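Local structure of Cbs-cp12 (5NPL) at residues 143-148 against 167-172. The protein probably acts as a regulator, joining a tandem pair of CBS domains, a module that often senses adenine nucleotides, to a CP12 domain of the type that controls Calvin-cycle enzymes. Sequence-based numbering, arbitrary orientation.
Sequences EAARED and WDVVEE. With DO3 (10-((2R)-2-hydroxypropyl)-1,4,7,10-tetraazacyclododecane 1,4,7-triacetic acid), chain E.
Arg146 lies across Val170 and Trp167 and is held at its far end by a hydrogen bond from NH2 to OE1 of Gln174, one turn further along the partner helix. This is the helical hairpin of the CP12 domain: the 143-148 and 167-172 segments run antiparallel, at 166°, with axes 8.7 Å apart. No hydrogen bond joins them directly, and they meet through Ala145, Val169, Val170 and Trp167 together with the chain of Arg146. The nearest CA atoms across the segments are those of Ala145 and Val170, 5.7 Å apart, a spacing that the small alanine allows. Val170 divides its methyls between two neighbours. With CG1 anti to its own backbone N (chi1 171°), CG2 is left to pack against Ala145 CB at 3.8 Å, while CG1 meets the arginine, 3.7 Å from NH1. Val169 CG1 adds a looser contact with Ala145 CB on the more exposed side.

Trp167 crosses the arginine chain at about a right angle, and its CZ3 comes 4.0 Å from Arg146 CG. The same CZ3 lies at the edge of the guanidinium, whose plane is turned 38° from the ring, so the two do not stack. Further along helix 138-156 the indole also packs on Ala149, Arg150 and Cys153, the last forming a disulfide with Cys163 that ties the two helices together. An alanine in place of Trp167 would probably leave the Arg146 methylenes without their aromatic neighbour and open a gap beside Cys153. On the side of helix 143-148 turned from the hairpin, Glu143 and Glu147 make salt bridges to Arg44 and Arg19 of the second subunit; Asp148 makes one to Arg73 of that subunit. C7 of the bound macrocycle DO3 lies over one face of the indole, offset toward the rim.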
ATOM      1  N   GLU A 143      30.420  12.721  -7.689  1.00 42.13           N
ATOM      2  CA  GLU A 143      30.389  12.966  -9.143  1.00 40.95           C
ATOM      3  C   GLU A 143      29.455  14.057  -9.615  1.00 39.79           C
ATOM      4  O   GLU A 143      29.824  14.851 -10.466  1.00 40.01           O
ATOM      5  CB  GLU A 143      30.054  11.681  -9.888  1.00 42.45           C
ATOM      6  CG  GLU A 143      31.268  10.751  -9.941  1.00 44.72           C
ATOM      7  CD  GLU A 143      30.999   9.470 -10.695  1.00 46.47           C
ATOM      8  OE1 GLU A 143      31.393   8.388 -10.128  1.00 43.36           O
ATOM      9  OE2 GLU A 143      30.421   9.619 -11.847  1.00 48.13           O
ATOM     10  N   ALA A 144      28.238  14.073  -9.091  1.00 38.96           N
ATOM     11  CA  ALA A 144      27.233  15.099  -9.429  1.00 39.11           C
ATOM     12  C   ALA A 144      27.620  16.471  -8.911  1.00 39.92           C
ATOM     13  O   ALA A 144      27.424  17.457  -9.600  1.00 42.48           O
ATOM     14  CB  ALA A 144      25.872  14.707  -8.893  1.00 37.91           C
ATOM     15  N   ALA A 145      28.168  16.543  -7.701  1.00 39.89           N
ATOM     16  CA  ALA A 145      28.581  17.804  -7.108  1.00 41.43           C
ATOM     17  C   ALA A 145      29.800  18.411  -7.800  1.00 43.76           C
ATOM     18  O   ALA A 145      29.979  19.645  -7.781  1.00 47.72           O
ATOM     19  CB  ALA A 145      28.856  17.618  -5.636  1.00 42.07           C
ATOM     20  N   ARG A 146      30.653  17.555  -8.364  1.00 44.04           N
ATOM     21  CA  ARG A 146      31.770  17.990  -9.210  1.00 44.54           C
ATOM     22  C   ARG A 146      31.294  18.545 -10.551  1.00 45.44           C
ATOM     23  O   ARG A 146      31.878  19.470 -11.051  1.00 47.94           O
ATOM     24  CB  ARG A 146      32.692  16.840  -9.546  1.00 46.41           C
ATOM     25  CG  ARG A 146      33.627  16.306  -8.494  1.00 47.58           C
ATOM     26  CD  ARG A 146      34.893  15.771  -9.174  1.00 52.21           C
ATOM     27  NE  ARG A 146      35.381  14.582  -8.490  1.00 55.91           N
ATOM     28  CZ  ARG A 146      36.213  14.576  -7.451  1.00 62.16           C
ATOM     29  NH1 ARG A 146      36.711  15.730  -6.940  1.00 65.12           N
ATOM     30  NH2 ARG A 146      36.531  13.392  -6.897  1.00 63.02           N
ATOM     31  N   GLU A 147      30.286  17.919 -11.170  1.00 45.57           N
ATOM     32  CA  GLU A 147      29.680  18.401 -12.424  1.00 45.09           C
ATOM     33  C   GLU A 147      28.997  19.774 -12.207  1.00 43.40           C
ATOM     34  O   GLU A 147      29.190  20.708 -12.989  1.00 43.62           O
ATOM     35  CB  GLU A 147      28.692  17.371 -13.023  1.00 46.24           C
ATOM     36  CG  GLU A 147      29.378  16.154 -13.659  1.00 49.36           C
ATOM     37  CD  GLU A 147      28.406  15.054 -14.151  1.00 52.77           C
ATOM     38  OE1 GLU A 147      27.281  15.397 -14.595  1.00 56.60           O
ATOM     39  OE2 GLU A 147      28.754  13.836 -14.137  1.00 52.36           O
ATOM     40  N   ASP A 148      28.199  19.867 -11.148  1.00 41.22           N
ATOM     41  CA  ASP A 148      27.616  21.123 -10.699  1.00 41.47           C
ATOM     42  C   ASP A 148      28.689  22.188 -10.493  1.00 40.85           C
ATOM     43  O   ASP A 148      28.564  23.280 -11.020  1.00 40.15           O
ATOM     44  CB  ASP A 148      26.835  20.936  -9.382  1.00 42.52           C
ATOM     45  CG  ASP A 148      25.506  20.206  -9.553  1.00 43.23           C
ATOM     46  OD1 ASP A 148      25.007  20.154 -10.689  1.00 45.84           O
ATOM     47  OD2 ASP A 148      24.938  19.700  -8.546  1.00 43.51           O
ATOM     48  N   TRP A 167      32.750  23.930  -4.979  1.00 43.04           N
ATOM     49  CA  TRP A 167      33.841  22.998  -4.684  1.00 42.59           C
ATOM     50  C   TRP A 167      33.946  22.605  -3.208  1.00 42.29           C
ATOM     51  O   TRP A 167      34.282  21.478  -2.919  1.00 40.63           O
ATOM     52  CB  TRP A 167      35.181  23.498  -5.235  1.00 42.79           C
ATOM     53  CG  TRP A 167      35.218  23.307  -6.700  1.00 42.60           C
ATOM     54  CD1 TRP A 167      35.052  24.268  -7.673  1.00 42.75           C
ATOM     55  CD2 TRP A 167      35.349  22.064  -7.386  1.00 42.07           C
ATOM     56  NE1 TRP A 167      35.118  23.695  -8.900  1.00 42.15           N
ATOM     57  CE2 TRP A 167      35.259  22.333  -8.758  1.00 41.65           C
ATOM     58  CE3 TRP A 167      35.518  20.739  -6.968  1.00 42.94           C
ATOM     59  CZ2 TRP A 167      35.373  21.322  -9.726  1.00 41.10           C
ATOM     60  CZ3 TRP A 167      35.612  19.739  -7.938  1.00 42.04           C
ATOM     61  CH2 TRP A 167      35.538  20.047  -9.298  1.00 40.86           C
ATOM     62  N   ASP A 168      33.637  23.528  -2.293  1.00 44.39           N
ATOM     63  CA  ASP A 168      33.576  23.204  -0.843  1.00 45.85           C
ATOM     64  C   ASP A 168      32.546  22.084  -0.533  1.00 42.96           C
ATOM     65  O   ASP A 168      32.756  21.266   0.340  1.00 41.16           O
ATOM     66  CB  ASP A 168      33.302  24.457   0.035  1.00 47.83           C
ATOM     67  CG  ASP A 168      33.728  24.246   1.497  1.00 51.70           C
ATOM     68  OD1 ASP A 168      34.974  24.408   1.731  1.00 53.82           O
ATOM     69  OD2 ASP A 168      32.850  23.902   2.384  1.00 51.91           O
ATOM     70  N   VAL A 169      31.450  22.043  -1.290  1.00 42.40           N
ATOM     71  CA  VAL A 169      30.456  20.972  -1.179  1.00 41.54           C
ATOM     72  C   VAL A 169      31.097  19.643  -1.610  1.00 41.63           C
ATOM     73  O   VAL A 169      30.945  18.641  -0.920  1.00 39.73           O
ATOM     74  CB  VAL A 169      29.190  21.297  -1.992  1.00 41.51           C
ATOM     75  CG1 VAL A 169      28.217  20.119  -2.029  1.00 42.46           C
ATOM     76  CG2 VAL A 169      28.526  22.530  -1.419  1.00 41.67           C
ATOM     77  N   VAL A 170      31.854  19.648  -2.710  1.00 44.05           N
ATOM     78  CA  VAL A 170      32.588  18.456  -3.171  1.00 45.57           C
ATOM     79  C   VAL A 170      33.539  17.944  -2.087  1.00 47.90           C
ATOM     80  O   VAL A 170      33.668  16.748  -1.892  1.00 50.01           O
ATOM     81  CB  VAL A 170      33.358  18.720  -4.502  1.00 45.87           C
ATOM     82  CG1 VAL A 170      34.292  17.576  -4.877  1.00 46.83           C
ATOM     83  CG2 VAL A 170      32.388  18.975  -5.609  1.00 45.62           C
ATOM     84  N   GLU A 171      34.193  18.851  -1.381  1.00 50.49           N
ATOM     85  CA  GLU A 171      35.153  18.499  -0.335  1.00 53.13           C
ATOM     86  C   GLU A 171      34.522  18.030   0.975  1.00 51.04           C
ATOM     87  O   GLU A 171      35.068  17.161   1.611  1.00 50.69           O
ATOM     88  CB  GLU A 171      36.110  19.670  -0.080  1.00 58.97           C
ATOM     89  CG  GLU A 171      37.172  19.755  -1.164  1.00 63.78           C
ATOM     90  CD  GLU A 171      38.197  20.801  -0.897  1.00 72.85           C
ATOM     91  OE1 GLU A 171      38.839  21.221  -1.898  1.00 79.68           O
ATOM     92  OE2 GLU A 171      38.354  21.176   0.306  1.00 81.80           O
ATOM     93  N   GLU A 172      33.408  18.608   1.408  1.00 49.96           N
ATOM     94  CA  GLU A 172      32.713  18.111   2.611  1.00 50.02           C
ATOM     95  C   GLU A 172      32.240  16.677   2.370  1.00 47.29           C
ATOM     96  O   GLU A 172      32.331  15.846   3.251  1.00 46.98           O
ATOM     97  CB  GLU A 172      31.540  18.995   3.046  1.00 52.42           C
ATOM     98  CG  GLU A 172      31.830  20.444   3.424  1.00 56.36           C
ATOM     99  CD  GLU A 172      32.868  20.697   4.551  1.00 61.87           C
ATOM    100  OE1 GLU A 172      33.109  19.806   5.409  1.00 62.92           O
ATOM    101  OE2 GLU A 172      33.420  21.843   4.600  1.00 63.89           O
TER
HETATM  102  N1  DO3 E 302      40.017  22.284  -8.265  1.00 67.32           N
HETATM  103  N2  DO3 E 302      43.164  23.905  -9.812  1.00 65.60           N
HETATM  104  N3  DO3 E 302      41.326  26.907 -11.134  1.00 67.36           N
HETATM  105  N4  DO3 E 302      38.685  24.852 -10.171  1.00 67.41           N
HETATM  106  O1  DO3 E 302      40.596  21.762 -10.885  1.00 56.48           O
HETATM  107  O3  DO3 E 302      44.068  22.182 -12.930  1.00 64.61           O
HETATM  108  O5  DO3 E 302      39.688  25.303 -13.303  1.00 72.31           O
HETATM  109  O7  DO3 E 302      37.943  22.896 -11.912  1.00 60.66           O
HETATM  110  C1  DO3 E 302      41.504  22.447  -8.425  1.00 65.17           C
HETATM  111  C2  DO3 E 302      41.915  23.780  -9.033  1.00 64.40           C
HETATM  112  C3  DO3 E 302      43.357  25.277 -10.413  1.00 65.95           C
HETATM  113  C4  DO3 E 302      42.346  26.428 -10.133  1.00 65.64           C
HETATM  114  C5  DO3 E 302      39.904  27.095 -10.659  1.00 63.10           C
HETATM  115  C6  DO3 E 302      39.232  26.141  -9.659  1.00 65.92           C
HETATM  116  C7  DO3 E 302      38.216  24.018  -9.048  1.00 64.70           C
HETATM  117  C8  DO3 E 302      39.189  23.500  -8.010  1.00 65.77           C
HETATM  118  C9  DO3 E 302      39.925  20.864 -10.342  1.00 63.34           C
HETATM  119  C10 DO3 E 302      39.441  21.077  -8.924  1.00 64.56           C
HETATM  120  C11 DO3 E 302      43.264  22.755 -12.149  1.00 68.71           C
HETATM  121  C12 DO3 E 302      43.597  22.729 -10.657  1.00 68.55           C
HETATM  122  C13 DO3 E 302      40.337  26.359 -13.462  1.00 73.40           C
HETATM  123  C14 DO3 E 302      41.545  26.547 -12.577  1.00 70.13           C
HETATM  124  C15 DO3 E 302      36.935  23.909 -11.788  1.00 63.16           C
HETATM  125  C16 DO3 E 302      37.476  25.115 -11.002  1.00 65.92           C
HETATM  126  C17 DO3 E 302      36.409  24.293 -13.169  1.00 66.61           C
HETATM  127  O2  DO3 E 302      39.661  19.785 -10.919  1.00 64.59           O
HETATM  128  O4  DO3 E 302      42.224  23.335 -12.559  1.00 61.78           O
HETATM  129  O6  DO3 E 302      40.065  27.243 -14.314  1.00 74.58           O